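Protein involved in catabolism of external DNA (Legionella pneumophila subsp. pneumophila, PDB 2OO3) probably methylates a single adenine of 23S ribosomal RNA at N6, using S-adenosyl-L-methionine as the methyl donor. Local coordinates at residues D34-Y39 and P156-G161. Residues are numbered along the deposited sequence; the frame is centred on the assembly and turned at random.
Sequences DKPLFY and PPEKRG
Phe38 and Gly161 pair in parallel, CA to CA 4.5 Å, where strands 38-41 and 161-165 start side by side in the middle of the Rossmann-like methyltransferase sheet. Phe38 N gives a nearly straight hydrogen bond to Arg160 O (2.9 Å, 169° at the hydrogen), and a CA-H...O contact runs from Gly161 CA to Phe38 O at 3.2 Å. Ahead of the strand, residues 156-159 make a type I turn, closed by Lys159 N to Pro156 O, which sets Pro156 and Glu158 against the 34-39 segment. With CG anti to its backbone N, Phe38 lays its ring obliquely across the Pro156 ring, CD2 3.6 Å from Pro156 CB. The Glu158 chain, bent at chi2 (89°), lays CG against Pro36 CB and brings OE1 to 3.7 Å from Phe38 CB; its OE2 is held by a salt bridge to Arg115 of the neighbouring strand 115-119, on the other side of 38-41. Leu37 inserts CD1 against the Gly161 backbone, and the same methyl lies over one face of the Arg160 guanidinium; helix 14-30 adds Leu30 to the Leu37 packing. A water donates to both Pro36 O and Glu158 O, bridging the two backbones where they diverge. The Arg160 chain runs back past Pro36 O, its CD 3.6 Å from that oxygen, and its guanidinium is fixed at two ends: NH2 bonds to Leu30 O at the end of helix 14-30, while NH1 reaches Lys35 O, which Arg111 also grips. That NH1 bond to Lys35 O, 2.9 Å long, is bent to 133° at the hydrogen; the oxygen lies near the guanidinium plane, but NH1 sits above the carbonyl plane.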
ATOM      1  N   ASP A  34       0.206  21.956   4.475  1.00 17.72           N
ATOM      2  CA  ASP A  34      -1.104  22.410   4.916  1.00 18.95           C
ATOM      3  C   ASP A  34      -1.936  22.903   3.726  1.00 18.22           C
ATOM      4  O   ASP A  34      -2.372  24.080   3.661  1.00 20.15           O
ATOM      5  CB  ASP A  34      -0.972  23.513   5.983  1.00 19.37           C
ATOM      6  CG  ASP A  34      -2.273  23.788   6.692  1.00 23.39           C
ATOM      7  OD1 ASP A  34      -3.111  22.858   6.777  1.00 28.44           O
ATOM      8  OD2 ASP A  34      -2.478  24.924   7.164  1.00 26.74           O
ATOM      9  N   LYS A  35      -2.141  22.012   2.779  1.00 15.80           N
ATOM     10  CA  LYS A  35      -3.068  22.212   1.679  1.00 15.23           C
ATOM     11  C   LYS A  35      -3.740  20.847   1.524  1.00 13.43           C
ATOM     12  O   LYS A  35      -3.075  19.833   1.764  1.00 12.61           O
ATOM     13  CB  LYS A  35      -2.331  22.564   0.368  1.00 15.93           C
ATOM     14  CG  LYS A  35      -1.751  23.983   0.306  1.00 18.90           C
ATOM     15  CD  LYS A  35      -2.802  25.059   0.189  1.00 23.26           C
ATOM     16  CE  LYS A  35      -2.155  26.471   0.269  1.00 24.97           C
ATOM     17  NZ  LYS A  35      -1.593  27.044  -1.030  1.00 30.83           N
ATOM     18  N   PRO A  36      -5.034  20.824   1.146  1.00 11.86           N
ATOM     19  CA  PRO A  36      -5.782  19.577   1.034  1.00 10.88           C
ATOM     20  C   PRO A  36      -5.133  18.629   0.067  1.00 10.63           C
ATOM     21  O   PRO A  36      -4.499  19.041  -0.911  1.00  9.52           O
ATOM     22  CB  PRO A  36      -7.153  20.010   0.492  1.00 11.62           C
ATOM     23  CG  PRO A  36      -7.015  21.418   0.138  1.00 11.16           C
ATOM     24  CD  PRO A  36      -5.883  21.998   0.853  1.00 11.81           C
ATOM     25  N   LEU A  37      -5.282  17.356   0.391  1.00 10.86           N
ATOM     26  CA  LEU A  37      -4.779  16.245  -0.384  1.00  9.94           C
ATOM     27  C   LEU A  37      -5.977  15.425  -0.827  1.00  8.97           C
ATOM     28  O   LEU A  37      -6.913  15.164  -0.033  1.00  8.84           O
ATOM     29  CB  LEU A  37      -3.811  15.400   0.497  1.00 10.21           C
ATOM     30  CG  LEU A  37      -3.210  14.099  -0.055  1.00 10.90           C
ATOM     31  CD1 LEU A  37      -2.198  14.361  -1.180  1.00 10.23           C
ATOM     32  CD2 LEU A  37      -2.531  13.277   1.052  1.00 10.82           C
ATOM     33  N   PHE A  38      -5.984  15.042  -2.101  1.00  7.95           N
ATOM     34  CA  PHE A  38      -6.898  14.008  -2.577  1.00  7.04           C
ATOM     35  C   PHE A  38      -6.245  12.626  -2.353  1.00  7.25           C
ATOM     36  O   PHE A  38      -5.113  12.387  -2.805  1.00  6.07           O
ATOM     37  CB  PHE A  38      -7.137  14.211  -4.081  1.00  7.77           C
ATOM     38  CG  PHE A  38      -8.102  13.240  -4.688  1.00  7.05           C
ATOM     39  CD1 PHE A  38      -9.355  13.045  -4.124  1.00  9.01           C
ATOM     40  CD2 PHE A  38      -7.778  12.557  -5.848  1.00  9.52           C
ATOM     41  CE1 PHE A  38     -10.267  12.183  -4.678  1.00  8.09           C
ATOM     42  CE2 PHE A  38      -8.711  11.653  -6.424  1.00 10.83           C
ATOM     43  CZ  PHE A  38      -9.937  11.463  -5.830  1.00  8.71           C
ATOM     44  N   TYR A  39      -6.950  11.729  -1.674  1.00  5.76           N
ATOM     45  CA  TYR A  39      -6.428  10.390  -1.458  1.00  6.58           C
ATOM     46  C   TYR A  39      -7.364   9.431  -2.188  1.00  5.96           C
ATOM     47  O   TYR A  39      -8.546   9.360  -1.877  1.00  5.33           O
ATOM     48  CB  TYR A  39      -6.367  10.066   0.044  1.00  6.71           C
ATOM     49  CG  TYR A  39      -5.995   8.632   0.319  1.00  7.33           C
ATOM     50  CD1 TYR A  39      -4.645   8.218   0.261  1.00  9.84           C
ATOM     51  CD2 TYR A  39      -6.968   7.678   0.629  1.00  6.17           C
ATOM     52  CE1 TYR A  39      -4.289   6.897   0.505  1.00  8.29           C
ATOM     53  CE2 TYR A  39      -6.610   6.327   0.892  1.00  7.28           C
ATOM     54  CZ  TYR A  39      -5.276   5.963   0.816  1.00  9.00           C
ATOM     55  OH  TYR A  39      -4.876   4.669   1.063  1.00  9.77           O
ATOM     56  N   PRO A 156      -7.190  16.128  -9.675  1.00 12.64           N
ATOM     57  CA  PRO A 156      -8.234  16.502  -8.731  1.00 12.12           C
ATOM     58  C   PRO A 156      -8.207  18.008  -8.504  1.00 12.28           C
ATOM     59  O   PRO A 156      -7.149  18.624  -8.679  1.00 11.11           O
ATOM     60  CB  PRO A 156      -7.821  15.776  -7.435  1.00 12.30           C
ATOM     61  CG  PRO A 156      -6.341  15.657  -7.522  1.00 11.85           C
ATOM     62  CD  PRO A 156      -5.964  15.652  -8.999  1.00 12.30           C
ATOM     63  N   PRO A 157      -9.355  18.599  -8.083  1.00 12.98           N
ATOM     64  CA  PRO A 157      -9.391  20.038  -7.766  1.00 13.39           C
ATOM     65  C   PRO A 157      -8.367  20.444  -6.723  1.00 13.81           C
ATOM     66  O   PRO A 157      -7.860  21.549  -6.797  1.00 15.64           O
ATOM     67  CB  PRO A 157     -10.832  20.267  -7.248  1.00 14.13           C
ATOM     68  CG  PRO A 157     -11.372  18.865  -6.930  1.00 13.84           C
ATOM     69  CD  PRO A 157     -10.662  17.942  -7.879  1.00 12.36           C
ATOM     70  N   GLU A 158      -8.045  19.559  -5.772  1.00 13.32           N
ATOM     71  CA  GLU A 158      -6.999  19.808  -4.768  1.00 12.27           C
ATOM     72  C   GLU A 158      -5.614  20.039  -5.392  1.00 11.61           C
ATOM     73  O   GLU A 158      -4.720  20.660  -4.774  1.00 12.57           O
ATOM     74  CB  GLU A 158      -6.914  18.621  -3.785  1.00 11.70           C
ATOM     75  CG  GLU A 158      -8.100  18.454  -2.848  1.00 11.78           C
ATOM     76  CD  GLU A 158      -9.237  17.581  -3.423  1.00 12.79           C
ATOM     77  OE1 GLU A 158      -9.226  17.215  -4.604  1.00 10.39           O
ATOM     78  OE2 GLU A 158     -10.163  17.266  -2.672  1.00 13.44           O
ATOM     79  N   LYS A 159      -5.424  19.492  -6.589  1.00 11.42           N
ATOM     80  CA  LYS A 159      -4.146  19.561  -7.312  1.00 12.79           C
ATOM     81  C   LYS A 159      -2.985  18.846  -6.637  1.00 11.58           C
ATOM     82  O   LYS A 159      -1.840  19.016  -7.044  1.00 11.63           O
ATOM     83  CB  LYS A 159      -3.752  21.024  -7.604  1.00 13.85           C
ATOM     84  CG  LYS A 159      -4.174  21.481  -8.972  1.00 20.14           C
ATOM     85  CD  LYS A 159      -5.555  22.003  -8.972  1.00 28.25           C
ATOM     86  CE  LYS A 159      -5.730  23.031 -10.100  1.00 32.12           C
ATOM     87  NZ  LYS A 159      -6.237  24.308  -9.495  1.00 35.70           N
ATOM     88  N   ARG A 160      -3.294  18.071  -5.601  1.00 10.22           N
ATOM     89  CA  ARG A 160      -2.319  17.331  -4.812  1.00 10.09           C
ATOM     90  C   ARG A 160      -2.998  16.003  -4.597  1.00  9.10           C
ATOM     91  O   ARG A 160      -4.142  15.973  -4.126  1.00  9.16           O
ATOM     92  CB  ARG A 160      -2.176  17.946  -3.423  1.00 10.12           C
ATOM     93  CG  ARG A 160      -1.476  19.262  -3.325  1.00 13.45           C
ATOM     94  CD  ARG A 160      -1.098  19.508  -1.855  1.00 15.57           C
ATOM     95  NE  ARG A 160      -0.020  18.619  -1.417  1.00 15.76           N
ATOM     96  CZ  ARG A 160       0.087  18.064  -0.204  1.00 15.23           C
ATOM     97  NH1 ARG A 160      -0.846  18.264   0.737  1.00 16.74           N
ATOM     98  NH2 ARG A 160       1.143  17.301   0.073  1.00 10.31           N
ATOM     99  N   GLY A 161      -2.307  14.905  -4.886  1.00  9.00           N
ATOM    100  CA  GLY A 161      -2.937  13.580  -4.770  1.00  6.91           C
ATOM    101  C   GLY A 161      -1.979  12.472  -4.398  1.00  7.01           C
ATOM    102  O   GLY A 161      -0.829  12.450  -4.858  1.00  6.92           O
TER
HETATM  103  O   HOH W   1      -4.432  21.443  -2.316  1.00 13.49           O